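Local coordinates for protein 6-aminohexanoate-cyclic-dimer hydrolase (Arthrobacter sp., PDB 3A2Q) that hydrolyses the cyclic dimer of 6-aminohexanoate, a by-product of nylon-6 manufacture, opening one amide bond to give the linear dimer, at residues 214-218 / 219-223; 298-301 / 302-305; 420-423 / 424-428. The protein carries 1 engineered substitution. All coordinates share one frame; numbering follows the deposited sequence.

Contact 1 (214-218 / 219-223)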
ATOM      1  N   LEU A 214      -3.222   2.640  -3.633  1.00 25.12           N
ATOM      2  CA  LEU A 214      -3.572   1.942  -4.867  1.00 25.37           C
ATOM      3  C   LEU A 214      -2.456   1.104  -5.473  1.00 23.63           C
ATOM      4  O   LEU A 214      -1.279   1.480  -5.412  1.00 21.77           O
ATOM      5  CB  LEU A 214      -4.023   2.974  -5.902  1.00 23.00           C
ATOM      6  CG  LEU A 214      -5.088   3.958  -5.411  1.00 24.05           C
ATOM      7  CD1 LEU A 214      -5.169   5.142  -6.363  1.00 22.66           C
ATOM      8  CD2 LEU A 214      -6.426   3.245  -5.290  1.00 22.53           C
ATOM      9  N   PHE A 215      -2.854  -0.018  -6.078  1.00 26.32           N
ATOM     10  CA  PHE A 215      -1.950  -0.962  -6.735  1.00 26.64           C
ATOM     11  C   PHE A 215      -2.343  -1.105  -8.202  1.00 26.42           C
ATOM     12  O   PHE A 215      -3.526  -1.171  -8.516  1.00 25.99           O
ATOM     13  CB  PHE A 215      -2.068  -2.357  -6.110  1.00 26.43           C
ATOM     14  CG  PHE A 215      -1.374  -2.511  -4.796  1.00 19.16           C
ATOM     15  CD1 PHE A 215       0.013  -2.632  -4.737  1.00 22.50           C
ATOM     16  CD2 PHE A 215      -2.107  -2.573  -3.618  1.00 19.51           C
ATOM     17  CE1 PHE A 215       0.662  -2.817  -3.515  1.00 24.20           C
ATOM     18  CE2 PHE A 215      -1.470  -2.757  -2.390  1.00 28.75           C
ATOM     19  CZ  PHE A 215      -0.084  -2.880  -2.340  1.00 21.87           C
ATOM     20  N   ALA A 216      -1.346  -1.182  -9.080  1.00 27.83           N
ATOM     21  CA  ALA A 216      -1.556  -1.362 -10.517  1.00 27.88           C
ATOM     22  C   ALA A 216      -0.227  -1.727 -11.186  1.00 26.76           C
ATOM     23  O   ALA A 216       0.819  -1.747 -10.539  1.00 27.04           O
ATOM     24  CB  ALA A 216      -2.125  -0.083 -11.142  1.00 27.30           C
ATOM     25  N   ARG A 217      -0.265  -2.026 -12.482  1.00 27.41           N
ATOM     26  CA  ARG A 217       0.960  -2.358 -13.196  1.00 28.18           C
ATOM     27  C   ARG A 217       1.356  -1.263 -14.191  1.00 28.74           C
ATOM     28  O   ARG A 217       2.379  -1.365 -14.869  1.00 27.21           O
ATOM     29  CB  ARG A 217       0.824  -3.712 -13.910  1.00 32.02           C
ATOM     30  CG  ARG A 217       0.733  -4.906 -12.958  1.00 30.65           C
ATOM     31  CD  ARG A 217       0.943  -6.218 -13.701  1.00 31.21           C
ATOM     32  NE  ARG A 217      -0.046  -6.399 -14.756  1.00 32.07           N
ATOM     33  CZ  ARG A 217      -1.282  -6.849 -14.564  1.00 26.00           C
ATOM     34  NH1 ARG A 217      -1.701  -7.182 -13.350  1.00 30.94           N
ATOM     35  NH2 ARG A 217      -2.110  -6.943 -15.592  1.00 35.94           N
ATOM     36  N   SER A 218       0.546  -0.211 -14.276  1.00 28.73           N
ATOM     37  CA  SER A 218       0.857   0.900 -15.171  1.00 26.21           C
ATOM     38  C   SER A 218       0.575   2.220 -14.465  1.00 25.45           C
ATOM     39  O   SER A 218      -0.275   2.292 -13.578  1.00 27.36           O
ATOM     40  CB  SER A 218       0.025   0.826 -16.455  1.00 28.17           C
ATOM     41  OG  SER A 218      -1.343   1.083 -16.195  1.00 30.81           O
ATOM     42  N   VAL A 219       1.278   3.268 -14.871  1.00 25.72           N
ATOM     43  CA  VAL A 219       1.081   4.569 -14.254  1.00 28.71           C
ATOM     44  C   VAL A 219      -0.276   5.158 -14.642  1.00 29.18           C
ATOM     45  O   VAL A 219      -0.903   5.868 -13.849  1.00 27.42           O
ATOM     46  CB  VAL A 219       2.216   5.543 -14.639  1.00 31.46           C
ATOM     47  CG1 VAL A 219       1.981   6.909 -13.998  1.00 28.14           C
ATOM     48  CG2 VAL A 219       3.557   4.977 -14.175  1.00 26.30           C
ATOM     49  N   ARG A 220      -0.752   4.848 -15.845  1.00 28.80           N
ATOM     50  CA  ARG A 220      -2.035   5.390 -16.265  1.00 29.47           C
ATOM     51  C   ARG A 220      -3.172   4.794 -15.442  1.00 27.42           C
ATOM     52  O   ARG A 220      -4.171   5.463 -15.175  1.00 30.98           O
ATOM     53  CB  ARG A 220      -2.263   5.163 -17.764  1.00 28.72           C
ATOM     54  CG  ARG A 220      -2.470   3.721 -18.192  1.00 31.14           C
ATOM     55  CD  ARG A 220      -2.667   3.653 -19.703  1.00 33.87           C
ATOM     56  NE  ARG A 220      -3.035   2.318 -20.162  1.00 35.56           N
ATOM     57  CZ  ARG A 220      -3.323   2.018 -21.427  1.00 42.11           C
ATOM     58  NH1 ARG A 220      -3.281   2.961 -22.360  1.00 39.40           N
ATOM     59  NH2 ARG A 220      -3.663   0.778 -21.758  1.00 33.47           N
ATOM     60  N   ASP A 221      -3.019   3.538 -15.030  1.00 28.09           N
ATOM     61  CA  ASP A 221      -4.038   2.886 -14.214  1.00 26.61           C
ATOM     62  C   ASP A 221      -4.154   3.591 -12.859  1.00 28.85           C
ATOM     63  O   ASP A 221      -5.250   3.746 -12.328  1.00 28.48           O
ATOM     64  CB  ASP A 221      -3.687   1.415 -13.988  1.00 28.66           C
ATOM     65  CG  ASP A 221      -4.318   0.491 -15.018  1.00 32.78           C
ATOM     66  OD1 ASP A 221      -4.871   0.984 -16.024  1.00 31.67           O
ATOM     67  OD2 ASP A 221      -4.252  -0.740 -14.821  1.00 31.51           O
ATOM     68  N   ILE A 222      -3.021   4.007 -12.301  1.00 26.79           N
ATOM     69  CA  ILE A 222      -3.025   4.702 -11.015  1.00 26.80           C
ATOM     70  C   ILE A 222      -3.731   6.047 -11.164  1.00 27.28           C
ATOM     71  O   ILE A 222      -4.570   6.414 -10.343  1.00 26.26           O
ATOM     72  CB  ILE A 222      -1.580   4.923 -10.492  1.00 25.28           C
ATOM     73  CG1 ILE A 222      -0.938   3.571 -10.159  1.00 24.38           C
ATOM     74  CG2 ILE A 222      -1.590   5.815  -9.254  1.00 24.53           C
ATOM     75  CD1 ILE A 222      -1.634   2.818  -9.033  1.00 24.96           C
ATOM     76  N   ALA A 223      -3.397   6.775 -12.220  1.00 27.92           N
ATOM     77  CA  ALA A 223      -4.014   8.073 -12.465  1.00 28.69           C
ATOM     78  C   ALA A 223      -5.534   7.939 -12.584  1.00 27.76           C
ATOM     79  O   ALA A 223      -6.280   8.726 -12.007  1.00 28.36           O
ATOM     80  CB  ALA A 223      -3.440   8.692 -13.731  1.00 25.14           C
TER
HETATM   81  O   HOH W   1      -2.561  -2.644 -14.070  1.00 31.48           O

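Contact 2 (298-301 / 302-305)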
ATOM      1  N   ALA A 298      21.095  14.753  -3.115  1.00 32.37           N
ATOM      2  CA  ALA A 298      20.590  15.596  -2.047  1.00 30.20           C
ATOM      3  C   ALA A 298      19.338  14.972  -1.459  1.00 30.15           C
ATOM      4  O   ALA A 298      18.657  14.186  -2.114  1.00 26.60           O
ATOM      5  CB  ALA A 298      20.276  16.982  -2.584  1.00 28.05           C
ATOM      6  N   TYR A 299      19.030  15.339  -0.226  1.00 29.75           N
ATOM      7  CA  TYR A 299      17.867  14.792   0.445  1.00 28.58           C
ATOM      8  C   TYR A 299      17.525  15.627   1.670  1.00 25.82           C
ATOM      9  O   TYR A 299      18.365  16.367   2.183  1.00 27.16           O
ATOM     10  CB  TYR A 299      18.167  13.351   0.857  1.00 26.05           C
ATOM     11  CG  TYR A 299      19.312  13.233   1.841  1.00 25.87           C
ATOM     12  CD1 TYR A 299      19.083  13.258   3.219  1.00 26.44           C
ATOM     13  CD2 TYR A 299      20.627  13.089   1.395  1.00 28.56           C
ATOM     14  CE1 TYR A 299      20.133  13.135   4.127  1.00 26.13           C
ATOM     15  CE2 TYR A 299      21.682  12.968   2.293  1.00 24.70           C
ATOM     16  CZ  TYR A 299      21.430  12.989   3.655  1.00 31.38           C
ATOM     17  OH  TYR A 299      22.475  12.849   4.540  1.00 29.25           O
ATOM     18  N   PRO A 300      16.275  15.530   2.147  1.00 26.63           N
ATOM     19  CA  PRO A 300      15.855  16.295   3.329  1.00 27.15           C
ATOM     20  C   PRO A 300      16.692  15.862   4.527  1.00 28.81           C
ATOM     21  O   PRO A 300      16.743  14.677   4.848  1.00 25.98           O
ATOM     22  CB  PRO A 300      14.378  15.913   3.490  1.00 27.85           C
ATOM     23  CG  PRO A 300      13.957  15.496   2.099  1.00 28.40           C
ATOM     24  CD  PRO A 300      15.160  14.747   1.585  1.00 24.86           C
ATOM     25  N   GLU A 301      17.345  16.806   5.197  1.00 29.19           N
ATOM     26  CA  GLU A 301      18.175  16.423   6.334  1.00 27.64           C
ATOM     27  C   GLU A 301      17.365  15.744   7.420  1.00 27.63           C
ATOM     28  O   GLU A 301      17.911  14.990   8.224  1.00 25.73           O
ATOM     29  CB  GLU A 301      18.923  17.629   6.913  1.00 35.03           C
ATOM     30  CG  GLU A 301      18.064  18.759   7.421  1.00 46.75           C
ATOM     31  CD  GLU A 301      18.901  19.858   8.055  1.00 57.36           C
ATOM     32  OE1 GLU A 301      19.886  20.299   7.418  1.00 61.17           O
ATOM     33  OE2 GLU A 301      18.576  20.280   9.185  1.00 59.30           O
ATOM     34  N   ALA A 302      16.060  16.002   7.435  1.00 29.37           N
ATOM     35  CA  ALA A 302      15.179  15.392   8.426  1.00 28.09           C
ATOM     36  C   ALA A 302      15.217  13.875   8.309  1.00 25.15           C
ATOM     37  O   ALA A 302      14.964  13.166   9.282  1.00 27.47           O
ATOM     38  CB  ALA A 302      13.754  15.890   8.240  1.00 28.49           C
ATOM     39  N   LEU A 303      15.527  13.371   7.119  1.00 24.63           N
ATOM     40  CA  LEU A 303      15.584  11.927   6.920  1.00 24.07           C
ATOM     41  C   LEU A 303      16.717  11.280   7.709  1.00 23.32           C
ATOM     42  O   LEU A 303      16.746  10.059   7.872  1.00 28.65           O
ATOM     43  CB  LEU A 303      15.708  11.590   5.422  1.00 26.72           C
ATOM     44  CG  LEU A 303      14.486  11.959   4.563  1.00 25.03           C
ATOM     45  CD1 LEU A 303      14.647  11.394   3.161  1.00 26.04           C
ATOM     46  CD2 LEU A 303      13.218  11.408   5.196  1.00 26.97           C
ATOM     47  N   GLY A 304      17.641  12.097   8.212  1.00 25.43           N
ATOM     48  CA  GLY A 304      18.748  11.566   8.989  1.00 23.87           C
ATOM     49  C   GLY A 304      18.341  11.305  10.426  1.00 28.34           C
ATOM     50  O   GLY A 304      19.132  10.825  11.240  1.00 26.69           O
ATOM     51  N   ASP A 305      17.086  11.610  10.735  1.00 28.64           N
ATOM     52  CA  ASP A 305      16.557  11.438  12.080  1.00 28.40           C
ATOM     53  C   ASP A 305      15.307  10.564  12.065  1.00 29.69           C
ATOM     54  O   ASP A 305      14.410  10.752  11.239  1.00 30.93           O
ATOM     55  CB  ASP A 305      16.252  12.827  12.671  1.00 31.55           C
ATOM     56  CG  ASP A 305      15.523  12.766  14.002  1.00 40.47           C
ATOM     57  OD1 ASP A 305      15.946  12.004  14.896  1.00 38.43           O
ATOM     58  OD2 ASP A 305      14.526  13.502  14.157  1.00 48.88           O
TER

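Contact 3 (420-423 / 424-428)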
ATOM      1  N   GLN A 420      14.162  -2.357   8.417  1.00 24.69           N
ATOM      2  CA  GLN A 420      14.731  -2.094   7.097  1.00 25.80           C
ATOM      3  C   GLN A 420      13.723  -2.130   5.949  1.00 24.68           C
ATOM      4  O   GLN A 420      13.991  -1.602   4.872  1.00 26.43           O
ATOM      5  CB  GLN A 420      15.889  -3.047   6.800  1.00 27.63           C
ATOM      6  CG  GLN A 420      17.141  -2.732   7.601  1.00 29.50           C
ATOM      7  CD  GLN A 420      18.403  -3.295   6.958  1.00 46.01           C
ATOM      8  OE1 GLN A 420      19.054  -4.186   7.506  1.00 48.31           O
ATOM      9  NE2 GLN A 420      18.754  -2.769   5.784  1.00 39.93           N
ATOM     10  N   MET A 421      12.571  -2.748   6.172  1.00 23.77           N
ATOM     11  CA  MET A 421      11.549  -2.801   5.137  1.00 22.02           C
ATOM     12  C   MET A 421      10.818  -1.459   5.039  1.00 23.15           C
ATOM     13  O   MET A 421      10.436  -1.031   3.951  1.00 22.98           O
ATOM     14  CB  MET A 421      10.517  -3.885   5.452  1.00 24.56           C
ATOM     15  CG  MET A 421      11.054  -5.303   5.512  1.00 22.84           C
ATOM     16  SD  MET A 421      11.706  -5.856   3.946  1.00 28.77           S
ATOM     17  CE  MET A 421      10.186  -6.172   3.042  1.00 29.74           C
ATOM     18  N   LEU A 422      10.634  -0.792   6.177  1.00 21.74           N
ATOM     19  CA  LEU A 422       9.885   0.465   6.203  1.00 21.97           C
ATOM     20  C   LEU A 422      10.631   1.765   6.518  1.00 22.61           C
ATOM     21  O   LEU A 422      10.013   2.830   6.550  1.00 21.80           O
ATOM     22  CB  LEU A 422       8.699   0.317   7.172  1.00 23.58           C
ATOM     23  CG  LEU A 422       8.996  -0.145   8.608  1.00 22.73           C
ATOM     24  CD1 LEU A 422       9.724   0.950   9.372  1.00 24.13           C
ATOM     25  CD2 LEU A 422       7.689  -0.490   9.327  1.00 26.48           C
ATOM     26  N   ALA A 423      11.942   1.698   6.730  1.00 22.88           N
ATOM     27  CA  ALA A 423      12.703   2.903   7.068  1.00 21.78           C
ATOM     28  C   ALA A 423      12.630   4.029   6.033  1.00 22.98           C
ATOM     29  O   ALA A 423      12.636   5.203   6.400  1.00 22.25           O
ATOM     30  CB  ALA A 423      14.163   2.542   7.347  1.00 22.60           C
ATOM     31  N   PHE A 424      12.569   3.681   4.750  1.00 22.30           N
ATOM     32  CA  PHE A 424      12.497   4.695   3.694  1.00 23.54           C
ATOM     33  C   PHE A 424      11.065   5.048   3.261  1.00 23.22           C
ATOM     34  O   PHE A 424      10.869   5.906   2.394  1.00 23.41           O
ATOM     35  CB  PHE A 424      13.289   4.238   2.466  1.00 21.75           C
ATOM     36  CG  PHE A 424      14.782   4.432   2.581  1.00 21.18           C
ATOM     37  CD1 PHE A 424      15.390   4.637   3.819  1.00 22.73           C
ATOM     38  CD2 PHE A 424      15.584   4.367   1.447  1.00 23.94           C
ATOM     39  CE1 PHE A 424      16.775   4.770   3.924  1.00 25.09           C
ATOM     40  CE2 PHE A 424      16.970   4.501   1.541  1.00 25.91           C
ATOM     41  CZ  PHE A 424      17.566   4.702   2.784  1.00 25.38           C
ATOM     42  N   THR A 425      10.062   4.400   3.850  1.00 21.76           N
ATOM     43  CA  THR A 425       8.684   4.706   3.480  1.00 21.39           C
ATOM     44  C   THR A 425       7.927   5.445   4.583  1.00 24.94           C
ATOM     45  O   THR A 425       7.140   6.352   4.309  1.00 21.81           O
ATOM     46  CB  THR A 425       7.883   3.428   3.114  1.00 25.50           C
ATOM     47  OG1 THR A 425       8.113   2.417   4.101  1.00 22.29           O
ATOM     48  CG2 THR A 425       8.286   2.906   1.737  1.00 20.59           C
ATOM     49  N   VAL A 426       8.182   5.077   5.833  1.00 22.42           N
ATOM     50  CA  VAL A 426       7.470   5.689   6.951  1.00 22.24           C
ATOM     51  C   VAL A 426       7.597   7.214   7.111  1.00 22.68           C
ATOM     52  O   VAL A 426       6.653   7.866   7.562  1.00 23.33           O
ATOM     53  CB  VAL A 426       7.834   4.976   8.289  1.00 24.03           C
ATOM     54  CG1 VAL A 426       9.222   5.353   8.737  1.00 26.81           C
ATOM     55  CG2 VAL A 426       6.807   5.315   9.350  1.00 24.78           C
ATOM     56  N   PRO A 427       8.742   7.812   6.731  1.00 22.13           N
ATOM     57  CA  PRO A 427       8.815   9.267   6.900  1.00 23.19           C
ATOM     58  C   PRO A 427       7.712  10.014   6.147  1.00 22.59           C
ATOM     59  O   PRO A 427       7.264  11.073   6.578  1.00 23.27           O
ATOM     60  CB  PRO A 427      10.201   9.615   6.354  1.00 24.38           C
ATOM     61  CG  PRO A 427      10.981   8.362   6.526  1.00 21.31           C
ATOM     62  CD  PRO A 427       9.990   7.291   6.149  1.00 21.63           C
ATOM     63  N   PHE A 428       7.270   9.456   5.025  1.00 21.13           N
ATOM     64  CA  PHE A 428       6.254  10.112   4.216  1.00 21.09           C
ATOM     65  C   PHE A 428       4.824   9.859   4.660  1.00 24.31           C
ATOM     66  O   PHE A 428       3.900  10.521   4.189  1.00 24.26           O
ATOM     67  CB  PHE A 428       6.516   9.759   2.755  1.00 20.72           C
ATOM     68  CG  PHE A 428       7.937  10.026   2.365  1.00 22.42           C
ATOM     69  CD1 PHE A 428       8.420  11.337   2.356  1.00 25.44           C
ATOM     70  CD2 PHE A 428       8.840   8.980   2.208  1.00 24.28           C
ATOM     71  CE1 PHE A 428       9.779  11.600   2.211  1.00 20.21           C
ATOM     72  CE2 PHE A 428      10.204   9.234   2.063  1.00 20.89           C
ATOM     73  CZ  PHE A 428      10.676  10.547   2.067  1.00 24.29           C
TER
HETATM   74  O   HOH W   2      11.623   1.395   3.225  1.00 24.51           O

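Contact 1 (214-218 / 219-223)
S218 caps helix 219-229 by accepting from D221 in the first turn, closing the tight strand-to-helix connection that follows strand 211-216 of the central sheet in this amidase-family enzyme. The chain reverses here: the short strand and helix segments run at 148° to each other, with axes 7.8 Å apart.

The polar contacts centre on S218, the N-cap residue. Its OG accepts from D221 N at 3.2 Å, with an N-H...O angle of 146°, a capping bond to an amide of the first helical turn. With chi1 at 69°, OG lies between the backbone N and the carbonyl carbon of its own residue, which turns it towards that amide. The carbonyl O of S218 adds two weak bonds, from D221 N and from I222 N. OG is also hydrogen-bonded to D9, whose carboxylate forms a salt bridge with R220, so one acidic group ties the cap to the helix's exposed flank.

Apolar contacts fill the angle between strand and helix. I222 directs CD1 against the strand, 3.6 Å from A216 CB and 3.9 Å from L214 CB, while V185 and L187 of the neighbouring strand also touch its side chain. A216 CB meets D221 CB as well, at 3.6 Å.

Beyond that methylene, the D221 carboxylate is held by A10 N and T11 OG1 at the start of helix 10-19. A water completes the turn, accepting from R217 N at 2.9 Å and donating to D221 OD2 at 2.7 Å.

Contact 2 (298-301 / 302-305)
The P300 ring and the L303 isobutyl group run alongside each other on one flank of a short 3-10 turn, in the loop between strand 294-297 and helix 308-331.

Two backbone hydrogen bonds of the i to i+3 kind define the turn. L303 N donates to P300 O over 2.9 Å with an N-H...O angle of 156°, and G304 N donates to E301 O, also over 2.9 Å and similarly straight. In both, the donor stands well above the plane of the carbonyl, 48° out of it at P300, consistent with the tight winding of a 3-10 turn. A third bond of the same spacing, from D305 N to A302 O, carries the pattern on, and A302 O additionally accepts from Y369 OH of helix 356-378.

The apolar contacts lie on the inner flank. L303 CD1 approaches the proline ring at CD, 3.7 Å away. Its CG is anti to its own carbonyl carbon (chi1 -66°), an arrangement that carries the isobutyl group back alongside the ring. Y299 adds a looser contact, its CD1 standing 4.4 Å from L303 CB at an oblique approach to the ring. L384 of strand 383-387 touches Y299, P300 and L303, and W376 and W377 pack against P300.

The D305 carboxylate has partners outside the turn: OD1 is hydrogen-bonded to S307 OG, and OD2 forms a long, weak ion pair with K372 of helix 356-378. Remote from the active site and the ligand, the arrangement is three successive i to i+3 bonds, a short 3-10 helical segment led in by P300, joining an outermost strand of the sheet to the long helix 308-331.

Contact 3 (420-423 / 424-428)
L422 O is the hub of the link between helices 416-422 and 427-431, receiving two backbone N-H groups from the residues that follow. V426 N donates over 3.0 Å with an N-H...O angle of 171°, approaching nearly along the C=O axis. T425 N reaches the same oxygen over 3.1 Å but from above the carbonyl plane, 66° out of it, so the two donors approach from distinct directions. The hydroxyl of T425 also lies close: OG1 is 3.1 Å from L422 O and is hydrogen-bonded to A172 O outside the turn.

Side chains pack around this oxygen. V426 places CG1 3.4 Å from L422 O, because its chi1 of 74° sets that methyl between its own N and carbonyl carbon, while T425 OG1 is 3.8 Å from L422 CB. The ring of P427 meets the next carbonyl, with CD 3.4 Å from A423 O. A water bridges M421 O and F424 N, donating to the former and accepting from F424 N at 2.9 Å.

Further out, neighbouring elements hold the turn in place. I177 of helix 176-182 touches both L422 and T425, and R176 NH1 bonds to T425 O. F424 O is engaged by Q452 NE2 of strand 448-455, while the F424 ring rests on L386 and P387. Within the following helix, P427 CB lies over one face of the F428 ring.

The L422 side chain comes within about 4 Å of a bound 6-aminohexanoic acid, so this turn is close to the ligand. Its chemistry is that of a shared acceptor: the bend gives one buried carbonyl oxygen two N-H donors.

Contact 2 and contact 3 meet directly although they are well separated in the chain: L303 CD2 of the 3-10 turn packs 3.7 Å from P427 CB and 4.1 Å from F428 CZ, with centres 13 Å apart. Contact 1 touches neither; its nearest atoms are about 11 Å from contact 3 and about 21 Å from contact 2. Contacts 1 and 3 approach the active centre from different parts of the fold. The side chains of F215 and T425 lie about 7 and 8 Å from that of A174, the engineered residue at the position of the probable acyl-ester nucleophile; those of F215 and L422 lie about 10 and 4 Å from a bound 6-aminohexanoic acid.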